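Local coordinates for variant surface glycoprotein MITAT 1.1 (Trypanosoma brucei brucei, PDB 5LY9), which forms a coat on the parasite surface, as one of a series of antigenically distinct glycoproteins whose successive expression evades the host immune response, at residues 335-340 with 344-349; 50-55 with 63-68; 322-325 with 330-333; 272-277 with 307-312. All coordinates share one frame; numbering follows the deposited sequence.

Interaction 1. Residues 335-340 with 344-349; sequences APLGKI and VELGDI
E345 OE1 is held by a salt bridge to R331 NH1 and at the same time rests 3.8 Å from the I340 methyl CG2, so a charged oxygen borders an otherwise apolar contact. In the N-terminal domain of this A-type variant surface glycoprotein, strand 335-336, paired antiparallel with strand 323-324, runs through a 3-10 turn and a short loop into helix 343-367, which packs back on the turn. I340 is the centre of the packing. With CG1 beside the backbone N (chi1 -59°) and CG2 beside the carbonyl carbon, its two branches meet different partners. CG2 presses on L346 CD2 at 3.5 Å, the shortest approach between the segments, whereas CD1, at the end of the CG1 branch, meets I349 CD1 tip to tip at 4.0 Å. L337 joins from the 3-10 turn, touching L346 CD2 with its own CD2 at 4.1 Å; L346 CD2 is therefore wedged between L337 and I340. Helix 24-55 closes this patch, with I51 touching both L346 and I349. K48 NZ of that helix donates a hydrogen bond to L337 O and a weak one to I340 O, tying the turn to the long helix. The turn itself is pinned by the backbone bond from I340 N to L337 O, 2.9 Å.

Interaction 2. Residues 50-55 with 63-68; sequences SIYLAK and QQLTLL. Unlike the reference sequence in segment 63-68: L65 (reference Ser).
Aromatic-to-aliphatic contact joins Y52 to L65, where the antiparallel helical hairpin that forms the long core of the A-type domain makes its turn. Helix 24-55 ends at residues 50-55, and helix 62-114 has just begun at 63-68. Their local axes come within 10.0 Å and run at 145° to each other, so these short segments are antiparallel but well off exact alignment. With CG anti to the backbone N (chi1 -176°), the Y52 ring reaches L65, whose CD1 approaches the ring obliquely, 3.5 Å from both Y52 CD1 and Y52 CE1. M318 of helix 313-321 also packs on Y52, and V319 of the same helix touches L65, so a third helix covers this side of the hairpin.

Purely aliphatic packing comes from L53. Its CD2 touches L65 CB at 3.8 Å, close to the backbone of the facing helix, while L65 sends its tip on toward Y52. In this way one leucine is used at its base by L53 and at its end by the tyrosine.

The remaining contacts are between side chain and backbone. L53 CD1 lies against the facing backbone, 4.0 Å from L65 O and 4.2 Å from T66 N. The hydroxyl of T66 is hydrogen-bonded to L62 O within its own helix, and it meets L53 loosely, with OG1 4.5 Å from L53 CD1.

Interaction 3. Residues 322-325 with 330-333; sequences EIIP and GRTT
With chi1 at -51°, I324 sets its CG2 branch toward R331, while R331 extends through a chi2 of 171°, which brings CD opposite that methyl; a bend at chi3 then turns NE and the guanidinium past it. The resulting touch, I324 CG2 to R331 CD, is a loose one at 4.4 Å. It spans the base of an irregular connection between strands 323-324 and 335-336, which pair as a two-stranded antiparallel sheet in the N-terminal domain; the connection folds back so that residues 330-333 lie beside the strand they follow.

The polar link between the segments is a single water. It donates to I324 O at 2.9 Å and to T333 O at 2.7 Å, linking two carbonyl oxygens, I324 O and T333 O, that lie 4.3 Å apart. It also accepts from R331 NE at 2.7 Å, lying in the plane of the guanidinium at its edge. Both hydrogens of the water are thus committed, and the positive charge of the arginine would probably polarise it toward stronger donation to the two carbonyls.

The same guanidinium is salt-bridged through NH1 to E345 on helix 343-367, so NE and NH1 together fix its rotation. I340 and I349 pack against the arginine, and the outer end of I324 turns to I51 of helix 24-55. The two bonds the water donates, to I324 O and T333 O, open at about 100°.

Interaction 4. Residues 272-277 with 307-312; sequences DTQPTL and LAADKT. With GOL (glycerol), chain G.
D272 and L307 make the closest direct touch, their side chains crossing at about a right angle. D272 takes a chi1 of 60°, turning its carboxylate onto the leucine, with OD1 3.6 Å from L307 CD1. The contact ties the start of helix 275-285, where Q274 occupies the N-cap position, to the loop joining helices 295-304 and 313-321 in the helical N-terminal domain. Q274 meets A309 directly, NE2 to CB at 4.2 Å, but the firmer link between them is a shared water. The water accepts from Q274 NE2 at 3.1 Å and donates to A309 O at 2.8 Å. A glycerol, probably from the crystallisation liquor, completes this first shell: its O1 donates to Q274 OE1 at 2.6 Å and also hydrogen-bonds the water. On the loop side, glycerol O2 and T312 OG1 are hydrogen-bonded at 3.0 Å. Both ends of the glutamine amide are therefore engaged, which fixes its rotation.

Around this shell, a backbone hydrogen bond between L307 and L271 holds the loop alongside. The Q274 side chain runs extended beyond CG, and NE2 has a further bond to G269 O. Y71 of helix 62-114 binds the glycerol through its hydroxyl, while L277 CD2 packs 3.9 Å from glycerol O1.

Along the chain the order is interaction 2, 4, 3, then 1, all within the A-type N-terminal domain. Interactions 1 and 3 are closest, their centres about 8 Å apart, and share the two-stranded sheet of 323-324 and 335-336. Interactions 2 and 1 have centres about 15 Å apart, and I51 of interaction 2 packs on L337, L346 and I349 of interaction 1; K55 also salt-bridges E322 of interaction 3. The centre of interaction 4 is about 17 Å from that of interaction 2, which it touches through L67 with L277 and L68 with T312. The end of the helical hairpin thus serves as a common core, with sheet and helix 343-367 joined to it and the 272-312 region attached separately.

Interaction 1. Residues 335-340 with 344-349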
loop_
_atom_site.group_PDB
_atom_site.type_symbol
_atom_site.label_atom_id
_atom_site.label_comp_id
_atom_site.label_asym_id
_atom_site.label_seq_id
_atom_site.Cartn_x
_atom_site.Cartn_y
_atom_site.Cartn_z
ATOM N N ALA A 335 -33.283 -17.086 6.918
ATOM C CA ALA A 335 -32.640 -16.903 5.607
ATOM C C ALA A 335 -31.790 -18.119 5.186
ATOM O O ALA A 335 -31.183 -18.754 6.004
ATOM C CB ALA A 335 -31.766 -15.670 5.626
ATOM N N PRO A 336 -31.697 -18.385 3.894
ATOM C CA PRO A 336 -30.861 -19.464 3.461
ATOM C C PRO A 336 -29.395 -18.985 3.462
ATOM O O PRO A 336 -29.102 -17.825 3.260
ATOM C CB PRO A 336 -31.380 -19.751 2.075
ATOM C CG PRO A 336 -31.833 -18.462 1.546
ATOM C CD PRO A 336 -32.244 -17.626 2.760
ATOM N N LEU A 337 -28.466 -19.893 3.733
ATOM C CA LEU A 337 -27.058 -19.534 3.808
ATOM C C LEU A 337 -26.603 -18.830 2.573
ATOM O O LEU A 337 -25.764 -17.931 2.635
ATOM C CB LEU A 337 -26.169 -20.774 4.089
ATOM C CG LEU A 337 -26.150 -21.267 5.538
ATOM C CD1 LEU A 337 -25.472 -22.614 5.726
ATOM C CD2 LEU A 337 -25.464 -20.208 6.420
ATOM N N GLY A 338 -27.094 -19.286 1.426
ATOM C CA GLY A 338 -26.766 -18.653 0.162
ATOM C C GLY A 338 -27.105 -17.141 0.116
ATOM O O GLY A 338 -26.553 -16.458 -0.716
ATOM N N LYS A 339 -27.949 -16.624 0.994
ATOM C CA LYS A 339 -28.176 -15.159 1.003
ATOM C C LYS A 339 -27.435 -14.431 2.084
ATOM O O LYS A 339 -27.667 -13.226 2.262
ATOM C CB LYS A 339 -29.653 -14.894 1.155
ATOM C CG LYS A 339 -30.383 -15.196 -0.157
ATOM C CD LYS A 339 -31.876 -15.206 0.068
ATOM C CE LYS A 339 -32.680 -14.885 -1.198
ATOM N NZ LYS A 339 -34.121 -15.089 -0.886
ATOM N N ILE A 340 -26.576 -15.114 2.850
ATOM C CA ILE A 340 -25.924 -14.448 3.996
ATOM C C ILE A 340 -24.450 -14.411 3.604
ATOM O O ILE A 340 -23.855 -15.461 3.415
ATOM C CB ILE A 340 -26.072 -15.293 5.300
ATOM C CG1 ILE A 340 -27.555 -15.499 5.632
ATOM C CG2 ILE A 340 -25.341 -14.628 6.441
ATOM C CD1 ILE A 340 -27.888 -16.521 6.706
ATOM N N VAL A 344 -18.971 -11.256 9.548
ATOM C CA VAL A 344 -19.269 -11.100 10.967
ATOM C C VAL A 344 -20.554 -11.836 11.304
ATOM O O VAL A 344 -20.635 -12.616 12.281
ATOM C CB VAL A 344 -19.395 -9.581 11.351
ATOM C CG1 VAL A 344 -19.919 -9.444 12.758
ATOM C CG2 VAL A 344 -18.047 -8.972 11.219
ATOM N N GLU A 345 -21.577 -11.626 10.495
ATOM C CA GLU A 345 -22.810 -12.409 10.679
ATOM C C GLU A 345 -22.615 -13.894 10.665
ATOM O O GLU A 345 -23.192 -14.595 11.493
ATOM C CB GLU A 345 -23.849 -12.109 9.599
ATOM C CG GLU A 345 -24.393 -10.698 9.727
ATOM C CD GLU A 345 -25.445 -10.340 8.668
ATOM O OE1 GLU A 345 -26.014 -11.265 8.014
ATOM O OE2 GLU A 345 -25.652 -9.066 8.459
ATOM N N LEU A 346 -21.821 -14.372 9.715
ATOM C CA LEU A 346 -21.611 -15.820 9.589
ATOM C C LEU A 346 -20.860 -16.371 10.774
ATOM O O LEU A 346 -21.168 -17.422 11.274
ATOM C CB LEU A 346 -20.878 -16.144 8.299
ATOM C CG LEU A 346 -21.811 -15.955 7.106
ATOM C CD1 LEU A 346 -20.960 -15.891 5.853
ATOM C CD2 LEU A 346 -22.886 -17.073 6.942
ATOM N N GLY A 347 -19.844 -15.627 11.235
ATOM C CA GLY A 347 -19.147 -15.945 12.482
ATOM C C GLY A 347 -20.072 -16.089 13.696
ATOM O O GLY A 347 -19.920 -17.027 14.493
ATOM N N ASP A 348 -21.015 -15.189 13.853
ATOM C CA ASP A 348 -22.005 -15.282 14.923
ATOM C C ASP A 348 -22.865 -16.576 14.779
ATOM O O ASP A 348 -23.135 -17.293 15.770
ATOM C CB ASP A 348 -23.008 -14.116 14.852
ATOM C CG ASP A 348 -22.470 -12.800 15.367
ATOM O OD1 ASP A 348 -21.319 -12.680 15.835
ATOM O OD2 ASP A 348 -23.286 -11.808 15.258
ATOM N N ILE A 349 -23.325 -16.864 13.551
ATOM C CA ILE A 349 -24.146 -18.039 13.349
ATOM C C ILE A 349 -23.348 -19.330 13.687
ATOM O O ILE A 349 -23.867 -20.235 14.350
ATOM C CB ILE A 349 -24.682 -18.096 11.896
ATOM C CG1 ILE A 349 -25.747 -16.975 11.669
ATOM C CG2 ILE A 349 -25.322 -19.419 11.604
ATOM C CD1 ILE A 349 -25.900 -16.588 10.211
#

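Interaction 2. Residues 50-55 with 63-68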
loop_
_atom_site.group_PDB
_atom_site.type_symbol
_atom_site.label_atom_id
_atom_site.label_comp_id
_atom_site.label_asym_id
_atom_site.label_seq_id
_atom_site.Cartn_x
_atom_site.Cartn_y
_atom_site.Cartn_z
ATOM N N SER A 50 -19.137 -24.897 7.402
ATOM C CA SER A 50 -19.001 -25.184 8.835
ATOM C C SER A 50 -20.331 -25.149 9.582
ATOM O O SER A 50 -20.604 -25.995 10.451
ATOM C CB SER A 50 -18.073 -24.212 9.526
ATOM O OG SER A 50 -16.747 -24.187 8.956
ATOM N N ILE A 51 -21.156 -24.149 9.276
ATOM C CA ILE A 51 -22.442 -24.009 9.880
ATOM C C ILE A 51 -23.361 -25.199 9.494
ATOM O O ILE A 51 -24.030 -25.779 10.341
ATOM C CB ILE A 51 -23.118 -22.666 9.438
ATOM C CG1 ILE A 51 -22.414 -21.442 10.063
ATOM C CG2 ILE A 51 -24.615 -22.722 9.746
ATOM C CD1 ILE A 51 -22.627 -20.138 9.279
ATOM N N TYR A 52 -23.346 -25.567 8.213
ATOM C CA TYR A 52 -24.160 -26.688 7.759
ATOM C C TYR A 52 -23.755 -27.957 8.540
ATOM O O TYR A 52 -24.606 -28.750 8.998
ATOM C CB TYR A 52 -23.927 -26.948 6.302
ATOM C CG TYR A 52 -24.825 -28.031 5.771
ATOM C CD1 TYR A 52 -24.470 -29.324 5.846
ATOM C CD2 TYR A 52 -26.010 -27.678 5.095
ATOM C CE1 TYR A 52 -25.338 -30.332 5.365
ATOM C CE2 TYR A 52 -26.852 -28.659 4.565
ATOM C CZ TYR A 52 -26.513 -29.962 4.718
ATOM O OH TYR A 52 -27.357 -30.960 4.227
ATOM N N LEU A 53 -22.458 -28.195 8.660
ATOM C CA LEU A 53 -21.997 -29.356 9.398
ATOM C C LEU A 53 -22.397 -29.302 10.842
ATOM O O LEU A 53 -22.784 -30.350 11.435
ATOM C CB LEU A 53 -20.503 -29.464 9.308
ATOM C CG LEU A 53 -19.986 -29.888 7.949
ATOM C CD1 LEU A 53 -18.508 -29.545 7.787
ATOM C CD2 LEU A 53 -20.181 -31.368 7.797
ATOM N N ALA A 54 -22.214 -28.143 11.468
ATOM C CA ALA A 54 -22.609 -28.044 12.877
ATOM C C ALA A 54 -24.090 -28.265 13.108
ATOM O O ALA A 54 -24.470 -28.835 14.153
ATOM C CB ALA A 54 -22.199 -26.718 13.450
ATOM N N LYS A 55 -24.886 -27.869 12.134
ATOM C CA LYS A 55 -26.331 -27.945 12.209
ATOM C C LYS A 55 -26.778 -29.347 11.881
ATOM O O LYS A 55 -27.853 -29.780 12.358
ATOM C CB LYS A 55 -26.899 -26.937 11.268
ATOM C CG LYS A 55 -28.404 -26.815 11.225
ATOM C CD LYS A 55 -28.834 -25.613 10.397
ATOM C CE LYS A 55 -30.341 -25.433 10.448
ATOM N NZ LYS A 55 -31.031 -26.525 9.704
ATOM N N GLN A 63 -18.061 -36.552 4.670
ATOM C CA GLN A 63 -16.740 -36.474 4.154
ATOM C C GLN A 63 -16.599 -35.422 3.039
ATOM O O GLN A 63 -15.610 -34.706 3.018
ATOM C CB GLN A 63 -16.203 -37.805 3.645
ATOM C CG GLN A 63 -16.030 -38.840 4.765
ATOM C CD GLN A 63 -15.484 -40.188 4.229
ATOM O OE1 GLN A 63 -14.681 -40.241 3.337
ATOM N NE2 GLN A 63 -15.896 -41.264 4.822
ATOM N N GLN A 64 -17.565 -35.345 2.133
ATOM C CA GLN A 64 -17.549 -34.316 1.059
ATOM C C GLN A 64 -17.522 -32.912 1.671
ATOM O O GLN A 64 -16.734 -32.042 1.291
ATOM C CB GLN A 64 -18.816 -34.436 0.217
ATOM C CG GLN A 64 -18.897 -35.738 -0.552
ATOM C CD GLN A 64 -19.510 -36.925 0.173
ATOM O OE1 GLN A 64 -19.654 -36.967 1.390
ATOM N NE2 GLN A 64 -19.810 -37.967 -0.598
ATOM N N LEU A 65 -18.330 -32.707 2.682
ATOM C CA LEU A 65 -18.474 -31.347 3.264
ATOM C C LEU A 65 -17.264 -30.976 4.167
ATOM O O LEU A 65 -16.812 -29.838 4.180
ATOM C CB LEU A 65 -19.783 -31.266 4.038
ATOM C CG LEU A 65 -21.006 -31.324 3.089
ATOM C CD1 LEU A 65 -22.272 -31.263 3.880
ATOM C CD2 LEU A 65 -21.001 -30.145 2.145
ATOM N N THR A 66 -16.738 -31.954 4.884
ATOM C CA THR A 66 -15.509 -31.768 5.669
ATOM C C THR A 66 -14.374 -31.313 4.750
ATOM O O THR A 66 -13.661 -30.377 5.055
ATOM C CB THR A 66 -15.123 -33.004 6.419
ATOM O OG1 THR A 66 -16.120 -33.307 7.413
ATOM C CG2 THR A 66 -13.806 -32.872 7.112
ATOM N N LEU A 67 -14.214 -32.019 3.653
ATOM C CA LEU A 67 -13.218 -31.709 2.650
ATOM C C LEU A 67 -13.376 -30.329 2.124
ATOM O O LEU A 67 -12.390 -29.540 2.033
ATOM C CB LEU A 67 -13.295 -32.717 1.548
ATOM C CG LEU A 67 -12.302 -32.465 0.443
ATOM C CD1 LEU A 67 -10.829 -32.546 0.930
ATOM C CD2 LEU A 67 -12.545 -33.371 -0.690
ATOM N N LEU A 68 -14.610 -29.919 1.773
ATOM C CA LEU A 68 -14.810 -28.615 1.210
ATOM C C LEU A 68 -14.552 -27.512 2.248
ATOM O O LEU A 68 -13.964 -26.495 1.927
ATOM C CB LEU A 68 -16.235 -28.491 0.628
ATOM C CG LEU A 68 -16.414 -29.283 -0.642
ATOM C CD1 LEU A 68 -17.928 -29.430 -0.986
ATOM C CD2 LEU A 68 -15.678 -28.698 -1.788
#

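Interaction 3. Residues 322-325 with 330-333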
loop_
_atom_site.group_PDB
_atom_site.type_symbol
_atom_site.label_atom_id
_atom_site.label_comp_id
_atom_site.label_asym_id
_atom_site.label_seq_id
_atom_site.Cartn_x
_atom_site.Cartn_y
_atom_site.Cartn_z
ATOM N N GLU A 322 -29.624 -24.200 2.798
ATOM C CA GLU A 322 -29.907 -24.520 4.164
ATOM C C GLU A 322 -30.430 -23.254 4.861
ATOM O O GLU A 322 -29.792 -22.231 4.813
ATOM C CB GLU A 322 -28.684 -25.119 4.880
ATOM C CG GLU A 322 -28.941 -25.594 6.301
ATOM C CD GLU A 322 -29.648 -26.962 6.396
ATOM O OE1 GLU A 322 -30.001 -27.536 5.354
ATOM O OE2 GLU A 322 -29.803 -27.466 7.540
ATOM N N ILE A 323 -31.584 -23.359 5.508
ATOM C CA ILE A 323 -32.195 -22.213 6.135
ATOM C C ILE A 323 -31.718 -22.018 7.564
ATOM O O ILE A 323 -31.682 -22.953 8.344
ATOM C CB ILE A 323 -33.747 -22.345 6.171
ATOM C CG1 ILE A 323 -34.288 -22.361 4.770
ATOM C CG2 ILE A 323 -34.383 -21.202 6.984
ATOM C CD1 ILE A 323 -34.372 -20.989 4.198
ATOM N N ILE A 324 -31.325 -20.801 7.880
ATOM C CA ILE A 324 -31.015 -20.431 9.232
ATOM C C ILE A 324 -32.228 -19.716 9.804
ATOM O O ILE A 324 -32.606 -18.648 9.339
ATOM C CB ILE A 324 -29.794 -19.455 9.280
ATOM C CG1 ILE A 324 -28.619 -20.028 8.480
ATOM C CG2 ILE A 324 -29.441 -19.185 10.720
ATOM C CD1 ILE A 324 -28.260 -21.453 8.847
ATOM N N PRO A 325 -32.827 -20.288 10.818
ATOM C CA PRO A 325 -34.060 -19.741 11.359
ATOM C C PRO A 325 -33.860 -18.483 12.132
ATOM O O PRO A 325 -32.782 -18.248 12.692
ATOM C CB PRO A 325 -34.577 -20.820 12.294
ATOM C CG PRO A 325 -33.528 -21.785 12.443
ATOM C CD PRO A 325 -32.527 -21.629 11.337
ATOM N N GLY A 330 -29.522 -14.007 17.351
ATOM C CA GLY A 330 -30.386 -12.806 17.438
ATOM C C GLY A 330 -30.990 -12.379 16.108
ATOM O O GLY A 330 -31.475 -11.267 16.005
ATOM N N ARG A 331 -30.935 -13.247 15.089
ATOM C CA ARG A 331 -31.438 -12.886 13.778
ATOM C C ARG A 331 -32.941 -12.787 13.819
ATOM O O ARG A 331 -33.593 -13.611 14.406
ATOM C CB ARG A 331 -30.943 -13.858 12.693
ATOM C CG ARG A 331 -29.429 -13.803 12.564
ATOM C CD ARG A 331 -28.885 -14.898 11.661
ATOM N NE ARG A 331 -29.328 -14.609 10.293
ATOM C CZ ARG A 331 -28.729 -13.737 9.435
ATOM N NH1 ARG A 331 -27.615 -13.079 9.765
ATOM N NH2 ARG A 331 -29.273 -13.488 8.240
ATOM N N THR A 332 -33.470 -11.768 13.166
ATOM C CA THR A 332 -34.919 -11.434 13.223
ATOM C C THR A 332 -35.749 -12.292 12.296
ATOM O O THR A 332 -36.897 -12.582 12.597
ATOM C CB THR A 332 -35.106 -9.944 12.857
ATOM O OG1 THR A 332 -34.322 -9.137 13.762
ATOM C CG2 THR A 332 -36.465 -9.550 13.000
ATOM N N THR A 333 -35.187 -12.693 11.164
ATOM C CA THR A 333 -35.924 -13.453 10.143
ATOM C C THR A 333 -35.093 -14.592 9.612
ATOM O O THR A 333 -33.836 -14.539 9.698
ATOM C CB THR A 333 -36.311 -12.526 8.993
ATOM O OG1 THR A 333 -35.136 -11.930 8.455
ATOM C CG2 THR A 333 -37.221 -11.391 9.541
HETATM O O HOH W 1 -31.528 -15.933 9.468
#

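Interaction 4. Residues 272-277 with 307-312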
loop_
_atom_site.group_PDB
_atom_site.type_symbol
_atom_site.label_atom_id
_atom_site.label_comp_id
_atom_site.label_asym_id
_atom_site.label_seq_id
_atom_site.Cartn_x
_atom_site.Cartn_y
_atom_site.Cartn_z
ATOM N N ASP A 272 -8.642 -33.622 -8.915
ATOM C CA ASP A 272 -7.380 -34.175 -8.457
ATOM C C ASP A 272 -6.180 -33.292 -8.895
ATOM O O ASP A 272 -5.076 -33.604 -8.520
ATOM C CB ASP A 272 -7.151 -35.604 -8.932
ATOM C CG ASP A 272 -7.129 -35.729 -10.415
ATOM O OD1 ASP A 272 -7.877 -35.027 -11.104
ATOM O OD2 ASP A 272 -6.400 -36.607 -10.916
ATOM N N THR A 273 -6.434 -32.251 -9.649
ATOM C CA THR A 273 -5.422 -31.263 -10.067
ATOM C C THR A 273 -5.512 -29.972 -9.295
ATOM O O THR A 273 -4.773 -29.030 -9.589
ATOM C CB THR A 273 -5.499 -30.944 -11.564
ATOM O OG1 THR A 273 -6.590 -30.085 -11.864
ATOM C CG2 THR A 273 -5.583 -32.141 -12.367
ATOM N N GLN A 274 -6.460 -29.910 -8.334
ATOM C CA GLN A 274 -6.594 -28.766 -7.443
ATOM C C GLN A 274 -5.726 -29.089 -6.235
ATOM O O GLN A 274 -6.049 -29.981 -5.420
ATOM C CB GLN A 274 -8.068 -28.583 -7.099
ATOM C CG GLN A 274 -8.965 -28.239 -8.286
ATOM C CD GLN A 274 -10.378 -27.988 -7.897
ATOM O OE1 GLN A 274 -10.677 -27.760 -6.747
ATOM N NE2 GLN A 274 -11.254 -28.011 -8.854
ATOM N N PRO A 275 -4.548 -28.437 -6.139
ATOM C CA PRO A 275 -3.563 -29.035 -5.200
ATOM C C PRO A 275 -3.968 -28.971 -3.737
ATOM O O PRO A 275 -3.633 -29.914 -2.980
ATOM C CB PRO A 275 -2.236 -28.279 -5.453
ATOM C CG PRO A 275 -2.591 -27.227 -6.407
ATOM C CD PRO A 275 -3.917 -27.439 -7.034
ATOM N N THR A 276 -4.773 -27.976 -3.367
ATOM C CA THR A 276 -5.172 -27.831 -1.967
ATOM C C THR A 276 -6.214 -28.915 -1.704
ATOM O O THR A 276 -6.202 -29.564 -0.677
ATOM C CB THR A 276 -5.754 -26.449 -1.703
ATOM O OG1 THR A 276 -4.745 -25.476 -2.015
ATOM C CG2 THR A 276 -6.236 -26.316 -0.277
ATOM N N LEU A 277 -7.141 -29.077 -2.649
ATOM C CA LEU A 277 -8.160 -30.135 -2.508
ATOM C C LEU A 277 -7.510 -31.500 -2.378
ATOM O O LEU A 277 -7.837 -32.292 -1.497
ATOM C CB LEU A 277 -9.181 -30.086 -3.683
ATOM C CG LEU A 277 -10.497 -30.810 -3.434
ATOM C CD1 LEU A 277 -11.263 -30.135 -2.324
ATOM C CD2 LEU A 277 -11.286 -30.901 -4.736
ATOM N N LEU A 307 -14.146 -36.662 -11.456
ATOM C CA LEU A 307 -13.118 -35.643 -11.221
ATOM C C LEU A 307 -13.403 -34.318 -11.901
ATOM O O LEU A 307 -12.650 -33.358 -11.737
ATOM C CB LEU A 307 -11.753 -36.170 -11.625
ATOM C CG LEU A 307 -11.194 -37.438 -10.928
ATOM C CD1 LEU A 307 -9.892 -37.987 -11.546
ATOM C CD2 LEU A 307 -11.043 -37.199 -9.435
ATOM N N ALA A 308 -14.498 -34.198 -12.629
ATOM C CA ALA A 308 -14.769 -32.900 -13.251
ATOM C C ALA A 308 -15.012 -31.870 -12.144
ATOM O O ALA A 308 -15.608 -32.176 -11.093
ATOM C CB ALA A 308 -15.988 -33.004 -14.129
ATOM N N ALA A 309 -14.603 -30.623 -12.396
ATOM C CA ALA A 309 -14.691 -29.589 -11.380
ATOM C C ALA A 309 -16.090 -29.375 -10.892
ATOM O O ALA A 309 -16.264 -29.070 -9.713
ATOM C CB ALA A 309 -14.108 -28.254 -11.871
ATOM N N ASP A 310 -17.084 -29.529 -11.751
ATOM C CA ASP A 310 -18.467 -29.249 -11.328
ATOM C C ASP A 310 -19.088 -30.320 -10.407
ATOM O O ASP A 310 -20.210 -30.116 -9.950
ATOM C CB ASP A 310 -19.395 -29.008 -12.524
ATOM C CG ASP A 310 -19.465 -30.135 -13.474
ATOM O OD1 ASP A 310 -19.118 -31.310 -13.202
ATOM O OD2 ASP A 310 -20.015 -29.895 -14.610
ATOM N N LYS A 311 -18.342 -31.371 -10.073
ATOM C CA LYS A 311 -18.856 -32.433 -9.214
ATOM C C LYS A 311 -19.045 -31.951 -7.754
ATOM O O LYS A 311 -19.749 -32.618 -6.963
ATOM C CB LYS A 311 -17.960 -33.684 -9.279
ATOM C CG LYS A 311 -17.856 -34.352 -10.686
ATOM C CD LYS A 311 -19.183 -34.901 -11.092
ATOM C CE LYS A 311 -19.048 -35.829 -12.287
ATOM N NZ LYS A 311 -20.408 -36.136 -12.769
ATOM N N THR A 312 -18.401 -30.857 -7.362
ATOM C CA THR A 312 -18.647 -30.311 -6.020
ATOM C C THR A 312 -19.922 -29.482 -5.940
ATOM O O THR A 312 -20.445 -29.212 -4.845
ATOM C CB THR A 312 -17.464 -29.449 -5.563
ATOM O OG1 THR A 312 -17.247 -28.444 -6.557
ATOM C CG2 THR A 312 -16.195 -30.310 -5.327
HETATM C C1 GOL G . -13.336 -27.317 -4.812
HETATM O O1 GOL G . -13.214 -27.851 -6.106
HETATM C C2 GOL G . -14.119 -26.070 -4.927
HETATM O O2 GOL G . -15.488 -26.357 -5.298
HETATM C C3 GOL G . -13.338 -25.288 -6.023
HETATM O O3 GOL G . -13.047 -24.042 -5.479
HETATM O O HOH W 2 -14.285 -27.615 -8.455
#